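Local coordinates for DNA ligase D 3'-phosphoesterase domain-containing protein (Methanocella paludicola, PDB 5DMP) that probably trims the 3' ends of broken DNA as the stand-alone phosphoesterase of archaeal non-homologous end joining, at residues T73-D78 / R160-I165; K35-D40 / D147-A152. One frame throughout, in Å; residues are numbered along the deposited sequence.

Contact 1: residues T73-D78 / R160-I165; sequences TVMVWD and RTMDEI. With EDO (1,2-ethanediol), chain B.
Arg-160 meets the strand through its carbonyl O, 3.6 Å from Met-75 CE, while its guanidinium turns one face to Ile-165. Ile-165 CG1 lies over that face, 3.7 Å from the plane and nearer its margin than its middle; the group forms salt bridges with Glu-61 and Glu-168. The Glu-164 carboxylate is met from above its plane by Thr-161 N, whose bond to OE1 is nearly straight at 167°. Glu-164 N in turn donates to Thr-161 OG1, closing a capping box. Two further N-H groups of this first turn, on Met-162 and Asp-163, each donate to a different hydroxyl oxygen of one ethanediol. The capped helix, 162-167, is the last of the chain and packs against strand 72-84 of the curled antiparallel sheet. Thr-73 and Met-75 point toward the helix, whereas Val-74 points away, to the pocket where oxido(dioxo)vanadium is bound. Apolar side chains carry the interface, with two backbone carbonyl oxygens at their methyls. Thr-73 CG2, anti to the backbone N (OG1 being at chi1 -54°), sits 3.6 Å from both Met-162 SD and Ile-165 CG2. Ile-165 crosses Met-75 at about a right angle, its CD1 3.6 Å from Met-75 CB, while its CG2 rests near the carbonyl O of Val-74. The Met-162 chain bends at chi2 and chi3, and its CE reaches both Met-75 CB (3.4 Å) and Met-75 CE (3.2 Å); both separations are shorter than usual van der Waals contact and their exact values are doubtful.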
loop_
_atom_site.group_PDB
_atom_site.type_symbol
_atom_site.label_atom_id
_atom_site.label_comp_id
_atom_site.label_asym_id
_atom_site.label_seq_id
_atom_site.Cartn_x
_atom_site.Cartn_y
_atom_site.Cartn_z
ATOM N N THR A 73 12.549 11.764 -0.409
ATOM C CA THR A 73 12.659 11.179 0.947
ATOM C C THR A 73 11.655 10.064 1.031
ATOM O O THR A 73 10.537 10.232 0.628
ATOM C CB THR A 73 12.295 12.197 2.016
ATOM O OG1 THR A 73 13.090 13.360 1.807
ATOM C CG2 THR A 73 12.657 11.646 3.401
ATOM N N VAL A 74 12.086 8.928 1.571
ATOM C CA VAL A 74 11.261 7.743 1.672
ATOM C C VAL A 74 11.161 7.365 3.135
ATOM O O VAL A 74 12.193 7.186 3.814
ATOM C CB VAL A 74 11.896 6.566 0.921
ATOM C CG1 VAL A 74 11.056 5.289 1.058
ATOM C CG2 VAL A 74 12.105 6.970 -0.555
ATOM N N MET A 75 9.928 7.257 3.605
ATOM C CA MET A 75 9.638 6.856 4.967
ATOM C C MET A 75 8.923 5.526 4.948
ATOM O O MET A 75 8.016 5.337 4.129
ATOM C CB MET A 75 8.680 7.894 5.594
ATOM C CG MET A 75 8.024 7.365 6.877
ATOM S SD MET A 75 6.703 8.439 7.503
ATOM C CE MET A 75 7.628 9.958 7.847
ATOM N N VAL A 76 9.250 4.614 5.858
ATOM C CA VAL A 76 8.486 3.377 5.955
ATOM C C VAL A 76 7.325 3.743 6.844
ATOM O O VAL A 76 7.452 3.896 8.064
ATOM C CB VAL A 76 9.307 2.177 6.526
ATOM C CG1 VAL A 76 8.377 0.966 6.666
ATOM C CG2 VAL A 76 10.428 1.861 5.501
ATOM N N TRP A 77 6.186 3.947 6.197
ATOM C CA TRP A 77 5.023 4.520 6.830
ATOM C C TRP A 77 4.162 3.460 7.536
ATOM O O TRP A 77 3.566 3.744 8.572
ATOM C CB TRP A 77 4.252 5.406 5.777
ATOM C CG TRP A 77 3.028 6.122 6.352
ATOM C CD1 TRP A 77 2.975 7.414 6.871
ATOM C CD2 TRP A 77 1.668 5.591 6.436
ATOM N NE1 TRP A 77 1.633 7.706 7.242
ATOM C CE2 TRP A 77 0.851 6.599 7.029
ATOM C CE3 TRP A 77 1.087 4.355 6.093
ATOM C CZ2 TRP A 77 -0.538 6.403 7.255
ATOM C CZ3 TRP A 77 -0.301 4.144 6.306
ATOM C CH2 TRP A 77 -1.088 5.196 6.910
ATOM N N ASP A 78 4.052 2.222 6.992
ATOM C CA ASP A 78 3.415 1.151 7.710
ATOM C C ASP A 78 4.029 -0.131 7.174
ATOM O O ASP A 78 4.542 -0.143 6.047
ATOM C CB ASP A 78 1.885 1.078 7.430
ATOM C CG ASP A 78 1.158 0.194 8.418
ATOM O OD1 ASP A 78 1.734 -0.147 9.493
ATOM O OD2 ASP A 78 -0.040 -0.230 8.201
ATOM N N ARG A 160 10.492 8.693 13.260
ATOM C CA ARG A 160 10.898 9.980 12.638
ATOM C C ARG A 160 9.844 10.629 11.779
ATOM O O ARG A 160 9.045 9.932 11.105
ATOM C CB ARG A 160 12.194 9.851 11.809
ATOM C CG ARG A 160 13.436 9.670 12.710
ATOM C CD ARG A 160 14.717 9.482 11.902
ATOM N NE ARG A 160 14.655 8.302 11.020
ATOM C CZ ARG A 160 15.574 8.008 10.105
ATOM N NH1 ARG A 160 16.695 8.777 9.940
ATOM N NH2 ARG A 160 15.366 6.940 9.348
ATOM N N THR A 161 9.896 11.968 11.707
ATOM C CA THR A 161 9.127 12.686 10.726
ATOM C C THR A 161 9.823 12.632 9.361
ATOM O O THR A 161 11.002 12.288 9.275
ATOM C CB THR A 161 8.983 14.177 11.071
ATOM O OG1 THR A 161 10.310 14.775 11.064
ATOM C CG2 THR A 161 8.289 14.365 12.425
ATOM N N MET A 162 9.096 13.050 8.308
ATOM C CA MET A 162 9.714 13.168 6.976
ATOM C C MET A 162 10.918 14.113 6.987
ATOM O O MET A 162 11.959 13.800 6.450
ATOM C CB MET A 162 8.651 13.539 5.900
ATOM C CG MET A 162 9.198 13.347 4.485
ATOM S SD MET A 162 9.089 11.545 4.069
ATOM C CE MET A 162 7.608 11.060 4.800
ATOM N N ASP A 163 10.811 15.239 7.683
ATOM C CA ASP A 163 11.960 16.172 7.681
ATOM C C ASP A 163 13.163 15.621 8.458
ATOM O O ASP A 163 14.305 15.800 8.045
ATOM C CB ASP A 163 11.532 17.529 8.261
ATOM C CG ASP A 163 12.681 18.560 8.222
ATOM O OD1 ASP A 163 13.378 18.667 7.174
ATOM O OD2 ASP A 163 12.916 19.250 9.247
ATOM N N GLU A 164 12.926 14.888 9.559
ATOM C CA GLU A 164 14.033 14.182 10.203
ATOM C C GLU A 164 14.742 13.157 9.334
ATOM O O GLU A 164 16.011 13.069 9.362
ATOM C CB GLU A 164 13.602 13.515 11.526
ATOM C CG GLU A 164 13.329 14.574 12.588
ATOM C CD GLU A 164 12.399 14.118 13.736
ATOM O OE1 GLU A 164 11.745 13.059 13.662
ATOM O OE2 GLU A 164 12.282 14.897 14.725
ATOM N N ILE A 165 13.958 12.396 8.541
ATOM C CA ILE A 165 14.574 11.433 7.613
ATOM C C ILE A 165 15.418 12.205 6.540
ATOM O O ILE A 165 16.559 11.859 6.303
ATOM C CB ILE A 165 13.519 10.502 6.925
ATOM C CG1 ILE A 165 12.829 9.669 8.031
ATOM C CG2 ILE A 165 14.153 9.566 5.876
ATOM C CD1 ILE A 165 11.550 9.046 7.469
HETATM C C1 EDO B . 6.640 16.185 8.890
HETATM O O1 EDO B . 8.039 16.439 8.534
HETATM C C2 EDO B . 6.015 15.025 8.117
HETATM O O2 EDO B . 6.395 13.715 8.620
#

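Contact 2: residues K35-D40 / D147-A152; sequences KGPSLD and DIEKAA. With EDO (1,2-ethanediol), chain H.
Leu-39 and Ile-148 meet at about a right angle, with Leu-39 CD1 3.9 Å from Ile-148 CB. Leu-39 reaches across with CG anti to its own carbonyl carbon (chi1 -58°). In Ile-148 it is CG1 that stands anti to the backbone N, leaving CG2 between N and the carbonyl carbon, from where it approaches the carbonyl O of Pro-37 at 3.8 Å. Trp-77 of strand 72-84 touches both Pro-37 and Ile-148, joining loop and helix to the sheet. Glu-149 makes the polar half of the contact. Its chain bends at chi2 (85°), bringing the carboxylate over the Gly-36 to Pro-37 backbone and obliquely across the proline ring: OE2 lies 3.3 Å from Gly-36 C and 3.1 Å from Pro-37 CD. Gly-36, lacking a side chain, presents bare backbone to this oxygen. One water joins the segments, accepting from Leu-39 N at 3.1 Å and from Ile-148 N at 3.0 Å. Within the loop, Ser-38 OG accepts from Asp-40 N as an ST turn. Asp-147 points away from the loop, and an ethanediol oxygen accepts from its backbone N. Asp-147 OD1 accepts from Lys-150 N at 3.1 Å, the N-H coming from well above the carboxylate plane, and this N-cap bond opens the single-turn helix 148-151 packed on the loop between strands 27-33 and 45-53.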
loop_
_atom_site.group_PDB
_atom_site.type_symbol
_atom_site.label_atom_id
_atom_site.label_comp_id
_atom_site.label_asym_id
_atom_site.label_seq_id
_atom_site.Cartn_x
_atom_site.Cartn_y
_atom_site.Cartn_z
ATOM N N LYS A 35 -2.915 9.895 -2.617
ATOM C CA LYS A 35 -3.412 10.480 -1.340
ATOM C C LYS A 35 -3.305 9.472 -0.184
ATOM O O LYS A 35 -3.716 9.724 0.975
ATOM C CB LYS A 35 -4.898 10.868 -1.467
ATOM C CG LYS A 35 -5.200 11.989 -2.486
ATOM C CD LYS A 35 -6.548 12.670 -2.181
ATOM C CE LYS A 35 -6.496 13.384 -0.814
ATOM N NZ LYS A 35 -7.745 13.479 0.038
ATOM N N GLY A 36 -2.700 8.336 -0.467
ATOM C CA GLY A 36 -2.564 7.342 0.639
ATOM C C GLY A 36 -3.848 6.565 0.940
ATOM O O GLY A 36 -4.925 6.810 0.303
ATOM N N PRO A 37 -3.777 5.580 1.869
ATOM C CA PRO A 37 -4.920 4.737 2.151
ATOM C C PRO A 37 -5.977 5.565 2.880
ATOM O O PRO A 37 -5.625 6.595 3.506
ATOM C CB PRO A 37 -4.370 3.686 3.116
ATOM C CG PRO A 37 -3.163 4.322 3.739
ATOM C CD PRO A 37 -2.564 5.194 2.660
ATOM N N SER A 38 -7.218 5.133 2.752
ATOM C CA SER A 38 -8.269 5.708 3.588
ATOM C C SER A 38 -8.883 4.572 4.394
ATOM O O SER A 38 -9.059 3.438 3.887
ATOM C CB SER A 38 -9.309 6.456 2.709
ATOM O OG SER A 38 -10.434 6.835 3.509
ATOM N N LEU A 39 -9.269 4.865 5.656
ATOM C CA LEU A 39 -9.980 3.879 6.491
ATOM C C LEU A 39 -11.443 3.783 6.135
ATOM O O LEU A 39 -12.135 2.859 6.595
ATOM C CB LEU A 39 -9.891 4.312 7.994
ATOM C CG LEU A 39 -8.465 4.452 8.511
ATOM C CD1 LEU A 39 -8.425 4.967 9.979
ATOM C CD2 LEU A 39 -7.767 3.095 8.387
ATOM N N ASP A 40 -11.945 4.748 5.330
ATOM C CA ASP A 40 -13.395 4.834 5.011
ATOM C C ASP A 40 -13.699 4.030 3.745
ATOM O O ASP A 40 -13.134 4.351 2.713
ATOM C CB ASP A 40 -13.726 6.317 4.771
ATOM C CG ASP A 40 -15.206 6.565 4.519
ATOM O OD1 ASP A 40 -15.972 5.636 4.201
ATOM O OD2 ASP A 40 -15.594 7.735 4.687
ATOM N N ASP A 147 -8.778 10.175 9.907
ATOM C CA ASP A 147 -7.884 10.479 8.806
ATOM C C ASP A 147 -6.530 9.908 9.233
ATOM O O ASP A 147 -5.778 10.538 9.998
ATOM C CB ASP A 147 -7.774 11.980 8.632
ATOM C CG ASP A 147 -6.870 12.385 7.493
ATOM O OD1 ASP A 147 -5.911 11.657 7.117
ATOM O OD2 ASP A 147 -7.085 13.491 6.982
ATOM N N ILE A 148 -6.229 8.692 8.766
ATOM C CA ILE A 148 -5.024 7.977 9.252
ATOM C C ILE A 148 -3.758 8.752 8.836
ATOM O O ILE A 148 -2.720 8.754 9.549
ATOM C CB ILE A 148 -5.016 6.483 8.729
ATOM C CG1 ILE A 148 -3.911 5.664 9.475
ATOM C CG2 ILE A 148 -4.887 6.453 7.185
ATOM C CD1 ILE A 148 -4.242 5.484 10.934
ATOM N N GLU A 149 -3.824 9.468 7.723
ATOM C CA GLU A 149 -2.624 10.189 7.281
ATOM C C GLU A 149 -2.280 11.340 8.207
ATOM O O GLU A 149 -1.124 11.670 8.348
ATOM C CB GLU A 149 -2.773 10.759 5.892
ATOM C CG GLU A 149 -2.508 9.739 4.823
ATOM C CD GLU A 149 -3.720 8.932 4.513
ATOM O OE1 GLU A 149 -4.835 9.451 4.797
ATOM O OE2 GLU A 149 -3.576 7.767 4.020
ATOM N N LYS A 150 -3.315 12.008 8.716
ATOM C CA LYS A 150 -3.147 13.067 9.714
ATOM C C LYS A 150 -2.830 12.524 11.089
ATOM O O LYS A 150 -1.904 13.012 11.785
ATOM C CB LYS A 150 -4.399 13.984 9.709
ATOM C CG LYS A 150 -4.265 15.040 8.612
ATOM C CD LYS A 150 -5.437 16.023 8.441
ATOM C CE LYS A 150 -5.291 16.802 7.123
ATOM N NZ LYS A 150 -6.538 17.469 6.619
ATOM N N ALA A 151 -3.540 11.491 11.483
ATOM C CA ALA A 151 -3.368 10.929 12.821
ATOM C C ALA A 151 -2.001 10.256 13.021
ATOM O O ALA A 151 -1.430 10.231 14.149
ATOM C CB ALA A 151 -4.444 9.910 13.071
ATOM N N ALA A 152 -1.446 9.715 11.932
ATOM C CA ALA A 152 -0.250 8.845 12.113
ATOM C C ALA A 152 0.714 9.063 10.995
ATOM O O ALA A 152 0.855 8.189 10.100
ATOM C CB ALA A 152 -0.661 7.379 12.239
HETATM C C1 EDO H . -9.170 13.117 11.776
HETATM O O1 EDO H . -8.649 11.945 12.415
HETATM C C2 EDO H . -8.116 14.216 11.943
HETATM O O2 EDO H . -7.048 13.710 12.764
HETATM O O HOH W 1 -8.237 7.593 6.811
#

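In the fold
Both contacts set a short, late helix against the main body of the fold, and the two helices follow each other in the chain. Both are partly buried: in contact 1 four of seven touching residues are buried and none is exposed, whereas in contact 2 three of six are buried and one, a lysine, is exposed. Contact 1 rests directly on strand 72-84, with mainly apolar chemistry across the interface; the other side of that strand serves the vanadium pocket through Val-74. Contact 2 lies against a loop and mixes apolar contact with a carboxylate on backbone and a shared water. Trp-77, on the strand of contact 1, touches Pro-37, Ile-148 and Ala-152 of contact 2.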